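Local coordinates for protein Asp/Glu-specific dipeptidyl-peptidase (Flavobacterium psychrophilum, PDB 5JXF) that removes dipeptides from the N-terminus of oligopeptides as a serine peptidase of family S46, cutting after aspartate or glutamate, at residues Tyr423-Leu428 against Glu445-Ser450; Ser503-Tyr508 against Lys512-Gly517. All blocks are in the same frame, centred on the assembly; numbering follows the deposited sequence.

Contact 1 of 2, residues Tyr423-Leu428 against Glu445-Ser450; sequences YKLYQL and ENLIKS
An antiparallel helical hairpin, helix 417-435 running into helix 437-450, meets here through Leu447, whose two methyls touch three side chains of the partner helix. The local axes are 11.6 Å apart at closest approach and their directions differ by 162°, a wide spacing that long side chains have to bridge. Leu447 does most of the bridging. With CG anti to the backbone N (chi1 171°), it reaches across the gap and splits its branches between two kinds of neighbour. The CD2 methyl goes to the buried leucines, 3.8 Å from CD2 of Leu425, whose side chain it crosses at about a right angle. Leu428 sends its own CD2 to the same methyl, so two leucines one helical turn apart hold one branch of the third. Next to this cluster, Phe511 of helix 508-514 touches both Leu425 and Leu447 from outside the hairpin; within the hairpin, Phe440 packs on Leu428. No hydrogen bond joins the two segments; Ser450 OG donates to its own helix at Leu447 O, 2.8 Å away. The CD1 branch of Leu447 faces the solvent side, where Lys424 lies with its chain extended beyond CG; only the aliphatic part of that lysine takes part, its CD coming to 4.0 Å from CD1 of Leu447.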
ATOM      1  N   TYR A 423       1.020 -33.532  23.901  1.00 75.36           N
ATOM      2  CA  TYR A 423       0.692 -32.788  25.113  1.00 75.48           C
ATOM      3  C   TYR A 423      -0.705 -33.109  25.662  1.00 74.93           C
ATOM      4  O   TYR A 423      -0.972 -32.901  26.851  1.00 70.84           O
ATOM      5  CB  TYR A 423       0.807 -31.286  24.859  1.00 74.00           C
ATOM      6  CG  TYR A 423       0.509 -30.449  26.081  1.00 76.27           C
ATOM      7  CD1 TYR A 423       1.328 -30.502  27.199  1.00 82.39           C
ATOM      8  CD2 TYR A 423      -0.604 -29.625  26.127  1.00 78.03           C
ATOM      9  CE1 TYR A 423       1.057 -29.743  28.319  1.00 79.55           C
ATOM     10  CE2 TYR A 423      -0.882 -28.865  27.239  1.00 75.11           C
ATOM     11  CZ  TYR A 423      -0.046 -28.926  28.331  1.00 77.48           C
ATOM     12  OH  TYR A 423      -0.321 -28.167  29.447  1.00 78.68           O
ATOM     13  N   LYS A 424      -1.600 -33.600  24.807  1.00 74.01           N
ATOM     14  CA  LYS A 424      -2.916 -34.016  25.291  1.00 73.84           C
ATOM     15  C   LYS A 424      -2.816 -35.351  26.019  1.00 77.44           C
ATOM     16  O   LYS A 424      -3.561 -35.601  26.963  1.00 74.16           O
ATOM     17  CB  LYS A 424      -3.924 -34.111  24.152  1.00 70.83           C
ATOM     18  CG  LYS A 424      -4.297 -32.772  23.547  1.00 70.32           C
ATOM     19  CD  LYS A 424      -5.401 -32.938  22.530  1.00 71.40           C
ATOM     20  CE  LYS A 424      -5.619 -31.670  21.726  1.00 72.63           C
ATOM     21  NZ  LYS A 424      -6.765 -31.887  20.809  1.00 77.89           N
ATOM     22  N   LEU A 425      -1.897 -36.204  25.578  1.00 78.55           N
ATOM     23  CA  LEU A 425      -1.649 -37.466  26.260  1.00 76.22           C
ATOM     24  C   LEU A 425      -1.058 -37.155  27.624  1.00 77.47           C
ATOM     25  O   LEU A 425      -1.339 -37.826  28.617  1.00 76.19           O
ATOM     26  CB  LEU A 425      -0.710 -38.354  25.449  1.00 78.02           C
ATOM     27  CG  LEU A 425      -1.295 -38.918  24.154  1.00 80.41           C
ATOM     28  CD1 LEU A 425      -0.267 -39.768  23.427  1.00 81.34           C
ATOM     29  CD2 LEU A 425      -2.572 -39.712  24.421  1.00 80.47           C
ATOM     30  N   TYR A 426      -0.251 -36.108  27.658  1.00 75.51           N
ATOM     31  CA  TYR A 426       0.338 -35.637  28.893  1.00 79.12           C
ATOM     32  C   TYR A 426      -0.728 -35.289  29.921  1.00 79.87           C
ATOM     33  O   TYR A 426      -0.633 -35.660  31.082  1.00 77.72           O
ATOM     34  CB  TYR A 426       1.200 -34.424  28.615  1.00 79.44           C
ATOM     35  CG  TYR A 426       1.971 -33.920  29.800  1.00 80.51           C
ATOM     36  CD1 TYR A 426       3.166 -34.524  30.187  1.00 83.92           C
ATOM     37  CD2 TYR A 426       1.523 -32.819  30.522  1.00 79.39           C
ATOM     38  CE1 TYR A 426       3.888 -34.050  31.272  1.00 83.42           C
ATOM     39  CE2 TYR A 426       2.235 -32.337  31.605  1.00 82.37           C
ATOM     40  CZ  TYR A 426       3.414 -32.955  31.975  1.00 82.66           C
ATOM     41  OH  TYR A 426       4.121 -32.468  33.045  1.00 81.80           O
ATOM     42  N   GLN A 427      -1.750 -34.570  29.486  1.00 79.87           N
ATOM     43  CA  GLN A 427      -2.799 -34.141  30.396  1.00 79.74           C
ATOM     44  C   GLN A 427      -3.643 -35.341  30.829  1.00 78.73           C
ATOM     45  O   GLN A 427      -3.842 -35.570  32.023  1.00 75.66           O
ATOM     46  CB  GLN A 427      -3.641 -33.043  29.738  1.00 73.23           C
ATOM     47  CG  GLN A 427      -2.783 -31.840  29.374  1.00 75.71           C
ATOM     48  CD  GLN A 427      -3.557 -30.660  28.831  1.00 75.29           C
ATOM     49  OE1 GLN A 427      -4.265 -30.766  27.831  1.00 73.69           O
ATOM     50  NE2 GLN A 427      -3.419 -29.520  29.490  1.00 81.26           N
ATOM     51  N   LEU A 428      -4.095 -36.116  29.847  1.00 76.99           N
ATOM     52  CA  LEU A 428      -4.810 -37.370  30.078  1.00 80.57           C
ATOM     53  C   LEU A 428      -4.067 -38.282  31.073  1.00 85.56           C
ATOM     54  O   LEU A 428      -4.708 -39.000  31.847  1.00 89.50           O
ATOM     55  CB  LEU A 428      -5.028 -38.099  28.751  1.00 83.91           C
ATOM     56  CG  LEU A 428      -5.896 -39.360  28.687  1.00 87.48           C
ATOM     57  CD1 LEU A 428      -7.347 -39.020  29.001  1.00 86.33           C
ATOM     58  CD2 LEU A 428      -5.783 -40.028  27.319  1.00 84.33           C
ATOM     59  N   GLU A 445     -10.957 -42.601  25.608  1.00 87.62           N
ATOM     60  CA  GLU A 445     -11.824 -43.039  24.516  1.00 87.65           C
ATOM     61  C   GLU A 445     -12.476 -41.836  23.854  1.00 86.40           C
ATOM     62  O   GLU A 445     -12.755 -41.851  22.656  1.00 84.54           O
ATOM     63  CB  GLU A 445     -12.904 -44.016  25.007  1.00 89.93           C
ATOM     64  CG  GLU A 445     -12.392 -45.369  25.514  1.00 93.90           C
ATOM     65  CD  GLU A 445     -11.563 -46.130  24.485  1.00100.24           C
ATOM     66  OE1 GLU A 445     -11.900 -46.092  23.281  1.00102.77           O
ATOM     67  OE2 GLU A 445     -10.572 -46.779  24.887  1.00104.61           O
ATOM     68  N   ASN A 446     -12.717 -40.793  24.638  1.00 86.02           N
ATOM     69  CA  ASN A 446     -13.257 -39.564  24.084  1.00 82.04           C
ATOM     70  C   ASN A 446     -12.192 -38.815  23.287  1.00 78.92           C
ATOM     71  O   ASN A 446     -12.497 -38.171  22.281  1.00 76.81           O
ATOM     72  CB  ASN A 446     -13.827 -38.674  25.190  1.00 84.99           C
ATOM     73  CG  ASN A 446     -14.385 -37.368  24.651  1.00 90.61           C
ATOM     74  OD1 ASN A 446     -13.692 -36.350  24.618  1.00 93.67           O
ATOM     75  ND2 ASN A 446     -15.640 -37.395  24.208  1.00 88.55           N
ATOM     76  N   LEU A 447     -10.940 -38.910  23.731  1.00 80.08           N
ATOM     77  CA  LEU A 447      -9.826 -38.300  23.011  1.00 77.69           C
ATOM     78  C   LEU A 447      -9.604 -38.975  21.665  1.00 79.17           C
ATOM     79  O   LEU A 447      -9.309 -38.311  20.670  1.00 74.52           O
ATOM     80  CB  LEU A 447      -8.535 -38.360  23.830  1.00 74.62           C
ATOM     81  CG  LEU A 447      -7.287 -37.941  23.043  1.00 73.56           C
ATOM     82  CD1 LEU A 447      -7.293 -36.444  22.736  1.00 68.72           C
ATOM     83  CD2 LEU A 447      -6.021 -38.350  23.766  1.00 73.12           C
ATOM     84  N   ILE A 448      -9.750 -40.298  21.639  1.00 80.40           N
ATOM     85  CA  ILE A 448      -9.575 -41.066  20.409  1.00 81.18           C
ATOM     86  C   ILE A 448     -10.649 -40.752  19.362  1.00 79.76           C
ATOM     87  O   ILE A 448     -10.341 -40.610  18.183  1.00 78.17           O
ATOM     88  CB  ILE A 448      -9.582 -42.576  20.698  1.00 83.17           C
ATOM     89  CG1 ILE A 448      -8.418 -42.943  21.622  1.00 83.30           C
ATOM     90  CG2 ILE A 448      -9.515 -43.368  19.398  1.00 83.80           C
ATOM     91  CD1 ILE A 448      -8.435 -44.384  22.090  1.00 80.72           C
ATOM     92  N   LYS A 449     -11.906 -40.639  19.783  1.00 79.35           N
ATOM     93  CA  LYS A 449     -12.977 -40.356  18.833  1.00 82.50           C
ATOM     94  C   LYS A 449     -12.902 -38.910  18.342  1.00 81.52           C
ATOM     95  O   LYS A 449     -13.460 -38.568  17.299  1.00 81.66           O
ATOM     96  CB  LYS A 449     -14.356 -40.646  19.447  1.00 83.99           C
ATOM     97  CG  LYS A 449     -14.736 -39.774  20.635  1.00 83.63           C
ATOM     98  N   SER A 450     -12.201 -38.063  19.085  1.00 78.94           N
ATOM     99  CA  SER A 450     -12.092 -36.662  18.702  1.00 77.19           C
ATOM    100  C   SER A 450     -10.864 -36.431  17.828  1.00 75.49           C
ATOM    101  O   SER A 450     -10.752 -35.403  17.165  1.00 78.54           O
ATOM    102  CB  SER A 450     -12.031 -35.759  19.931  1.00 76.04           C
ATOM    103  OG  SER A 450     -10.782 -35.882  20.582  1.00 77.63           O
TER

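Contact 2 of 2, residues Ser503-Tyr508 against Lys512-Gly517; sequences SKLVDY and KALLSG
Tyr508 and Lys512 meet with the lysine chain laid obliquely over one face of the phenol ring. Lys512 CE stands 3.8 Å from the centroid of the Tyr508 ring, 28° off the normal, a CH-pi contact displaced toward the hydroxyl end: the nearest ring atom is CZ of Tyr508, 3.4 Å from Lys512 CE. Two torsions set this up. A chi1 of -167° sets Tyr508 CG opposite the backbone N, while the lysine leaves its backbone with CG beside the N and then runs extended. In the backbone, Lys512 N donates to Tyr508 O at 2.9 Å, the first-turn bond of the helix. Phe455 also meets the ring, and the hydroxyl is hydrogen-bonded with Ile448 O. A leucine in place of Tyr508 would probably leave Ile448 O without this hydroxyl partner and take away the flat face on which the Lys512 chain rests.

On the other flank, Lys504 bends at chi2 and chi3 and crosses Leu514 obliquely, its CG 3.8 Å from Leu514 CB, with CD continuing toward Ala513 CB. Deeper in, CD2 of Leu505 packs 3.9 Å from CD2 of Leu514. Ser503 OG accepts from Leu505 N at 3.2 Å, and a further hydrogen bond ties this part of the loop to Asp529. The whole is a loop folding back on the short helix it leads into: an ST turn at Ser503 precedes Asp507, which stands at the N-cap with a weak bond to Ala509 N, and helix 508-514 follows.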
ATOM      1  N   SER A 503       7.232 -42.422  15.946  1.00108.56           N
ATOM      2  CA  SER A 503       6.203 -41.949  16.848  1.00103.18           C
ATOM      3  C   SER A 503       4.928 -42.452  16.225  1.00102.54           C
ATOM      4  O   SER A 503       4.782 -42.476  15.000  1.00101.62           O
ATOM      5  CB  SER A 503       6.168 -40.429  16.997  1.00101.53           C
ATOM      6  OG  SER A 503       4.968 -40.016  17.636  1.00101.29           O
ATOM      7  N   LYS A 504       4.008 -42.865  17.080  1.00104.93           N
ATOM      8  CA  LYS A 504       2.796 -43.516  16.637  1.00102.91           C
ATOM      9  C   LYS A 504       1.679 -42.459  16.722  1.00 98.01           C
ATOM     10  O   LYS A 504       0.486 -42.741  16.625  1.00 97.02           O
ATOM     11  CB  LYS A 504       2.596 -44.801  17.473  1.00104.79           C
ATOM     12  CG  LYS A 504       1.196 -45.384  17.591  1.00107.64           C
ATOM     13  CD  LYS A 504       1.169 -46.931  17.620  1.00110.46           C
ATOM     14  CE  LYS A 504       2.402 -47.564  18.224  1.00108.84           C
ATOM     15  NZ  LYS A 504       2.440 -49.012  17.879  1.00110.66           N
ATOM     16  N   LEU A 505       2.116 -41.205  16.843  1.00 96.17           N
ATOM     17  CA  LEU A 505       1.216 -40.056  16.850  1.00 90.88           C
ATOM     18  C   LEU A 505       1.032 -39.501  15.436  1.00 92.49           C
ATOM     19  O   LEU A 505       0.126 -38.699  15.196  1.00 92.99           O
ATOM     20  CB  LEU A 505       1.747 -38.960  17.783  1.00 90.50           C
ATOM     21  CG  LEU A 505       1.911 -39.337  19.264  1.00 90.87           C
ATOM     22  CD1 LEU A 505       2.184 -38.122  20.149  1.00 91.25           C
ATOM     23  CD2 LEU A 505       0.702 -40.107  19.774  1.00 89.29           C
ATOM     24  N   VAL A 506       1.881 -39.931  14.501  1.00 92.18           N
ATOM     25  CA  VAL A 506       1.774 -39.477  13.112  1.00 90.87           C
ATOM     26  C   VAL A 506       0.511 -40.001  12.422  1.00 85.07           C
ATOM     27  O   VAL A 506      -0.063 -39.323  11.581  1.00 77.70           O
ATOM     28  CB  VAL A 506       3.015 -39.893  12.263  1.00 86.70           C
ATOM     29  CG1 VAL A 506       4.283 -39.241  12.799  1.00 86.56           C
ATOM     30  CG2 VAL A 506       3.163 -41.410  12.203  1.00 86.82           C
ATOM     31  N   ASP A 507       0.072 -41.197  12.805  1.00 88.38           N
ATOM     32  CA  ASP A 507      -0.999 -41.896  12.100  1.00 90.60           C
ATOM     33  C   ASP A 507      -2.148 -42.267  13.049  1.00 87.99           C
ATOM     34  O   ASP A 507      -1.923 -42.551  14.226  1.00 88.46           O
ATOM     35  CB  ASP A 507      -0.416 -43.137  11.413  1.00 97.60           C
ATOM     36  CG  ASP A 507      -1.463 -43.989  10.728  1.00102.36           C
ATOM     37  OD1 ASP A 507      -2.542 -43.464  10.383  1.00103.28           O
ATOM     38  OD2 ASP A 507      -1.187 -45.188  10.508  1.00107.41           O
ATOM     39  N   TYR A 508      -3.378 -42.251  12.537  1.00 82.84           N
ATOM     40  CA  TYR A 508      -4.552 -42.522  13.365  1.00 81.45           C
ATOM     41  C   TYR A 508      -4.657 -43.988  13.766  1.00 88.41           C
ATOM     42  O   TYR A 508      -4.954 -44.306  14.921  1.00 84.49           O
ATOM     43  CB  TYR A 508      -5.823 -42.116  12.638  1.00 76.24           C
ATOM     44  CG  TYR A 508      -7.044 -42.077  13.527  1.00 79.35           C
ATOM     45  CD1 TYR A 508      -6.933 -41.809  14.887  1.00 81.05           C
ATOM     46  CD2 TYR A 508      -8.307 -42.316  13.009  1.00 77.20           C
ATOM     47  CE1 TYR A 508      -8.049 -41.765  15.701  1.00 81.49           C
ATOM     48  CE2 TYR A 508      -9.428 -42.277  13.813  1.00 78.29           C
ATOM     49  CZ  TYR A 508      -9.294 -42.000  15.158  1.00 80.17           C
ATOM     50  OH  TYR A 508     -10.414 -41.963  15.960  1.00 79.96           O
ATOM     51  N   LYS A 512      -4.471 -45.180  17.686  1.00 90.06           N
ATOM     52  CA  LYS A 512      -5.419 -46.073  18.363  1.00 88.46           C
ATOM     53  C   LYS A 512      -4.707 -47.257  19.044  1.00 90.10           C
ATOM     54  O   LYS A 512      -5.094 -47.689  20.139  1.00 85.20           O
ATOM     55  CB  LYS A 512      -6.463 -46.609  17.373  1.00 86.41           C
ATOM     56  CG  LYS A 512      -7.530 -45.617  16.911  1.00 84.95           C
ATOM     57  CD  LYS A 512      -8.430 -46.290  15.871  1.00 86.46           C
ATOM     58  CE  LYS A 512      -9.540 -45.383  15.373  1.00 84.04           C
ATOM     59  NZ  LYS A 512     -10.311 -46.024  14.263  1.00 85.02           N
ATOM     60  N   ALA A 513      -3.675 -47.779  18.385  1.00 91.29           N
ATOM     61  CA  ALA A 513      -2.944 -48.941  18.881  1.00 96.06           C
ATOM     62  C   ALA A 513      -2.169 -48.597  20.147  1.00 98.87           C
ATOM     63  O   ALA A 513      -2.042 -49.421  21.057  1.00100.45           O
ATOM     64  CB  ALA A 513      -2.000 -49.477  17.806  1.00 97.01           C
ATOM     65  N   LEU A 514      -1.650 -47.372  20.189  1.00 95.24           N
ATOM     66  CA  LEU A 514      -0.904 -46.888  21.341  1.00 94.03           C
ATOM     67  C   LEU A 514      -1.799 -46.821  22.579  1.00 94.45           C
ATOM     68  O   LEU A 514      -1.339 -47.047  23.696  1.00 96.78           O
ATOM     69  CB  LEU A 514      -0.309 -45.513  21.042  1.00 89.92           C
ATOM     70  CG  LEU A 514       0.717 -44.924  22.013  1.00 91.22           C
ATOM     71  CD1 LEU A 514       2.006 -45.738  22.009  1.00 93.65           C
ATOM     72  CD2 LEU A 514       0.987 -43.471  21.656  1.00 92.27           C
ATOM     73  N   LEU A 515      -3.079 -46.526  22.361  1.00 91.68           N
ATOM     74  CA  LEU A 515      -4.034 -46.322  23.450  1.00 89.83           C
ATOM     75  C   LEU A 515      -4.991 -47.510  23.604  1.00 90.17           C
ATOM     76  O   LEU A 515      -6.057 -47.399  24.216  1.00 88.54           O
ATOM     77  CB  LEU A 515      -4.819 -45.026  23.225  1.00 83.52           C
ATOM     78  CG  LEU A 515      -4.111 -43.701  23.543  1.00 86.65           C
ATOM     79  CD1 LEU A 515      -2.829 -43.484  22.742  1.00 89.23           C
ATOM     80  CD2 LEU A 515      -5.063 -42.534  23.331  1.00 86.62           C
ATOM     81  N   SER A 516      -4.596 -48.648  23.045  1.00 90.34           N
ATOM     82  CA  SER A 516      -5.406 -49.854  23.091  1.00 94.52           C
ATOM     83  C   SER A 516      -5.051 -50.679  24.324  1.00 97.52           C
ATOM     84  O   SER A 516      -3.914 -51.127  24.467  1.00100.04           O
ATOM     85  CB  SER A 516      -5.202 -50.677  21.817  1.00 97.20           C
ATOM     86  OG  SER A 516      -6.198 -51.670  21.675  1.00 99.73           O
ATOM     87  N   GLY A 517      -6.020 -50.865  25.216  1.00 98.28           N
ATOM     88  CA  GLY A 517      -5.809 -51.665  26.413  1.00102.19           C
ATOM     89  C   GLY A 517      -6.210 -51.001  27.721  1.00102.78           C
ATOM     90  O   GLY A 517      -6.892 -49.976  27.729  1.00100.90           O
TER

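Overall arrangement
Contact 1 closes before contact 2 opens along the chain, yet their centres lie about 11 Å apart and the two share one helical core. The polar tie between them runs from Ile448 of helix 437-450 to the first residue of helix 508-514, with Ile448 O 2.6 Å from Tyr508 OH. Beside that bond Ile448 packs on Lys512 and Leu515; some way off, Leu425 CD1 meets Leu505 CD2 at 3.8 Å. Thus the loop and short helix of contact 2 sit against the hairpin of contact 1. Both are away from the catalytic residues and the bound arginine and aspartic acid, with centres about 24 and 32 Å from the chain's centre.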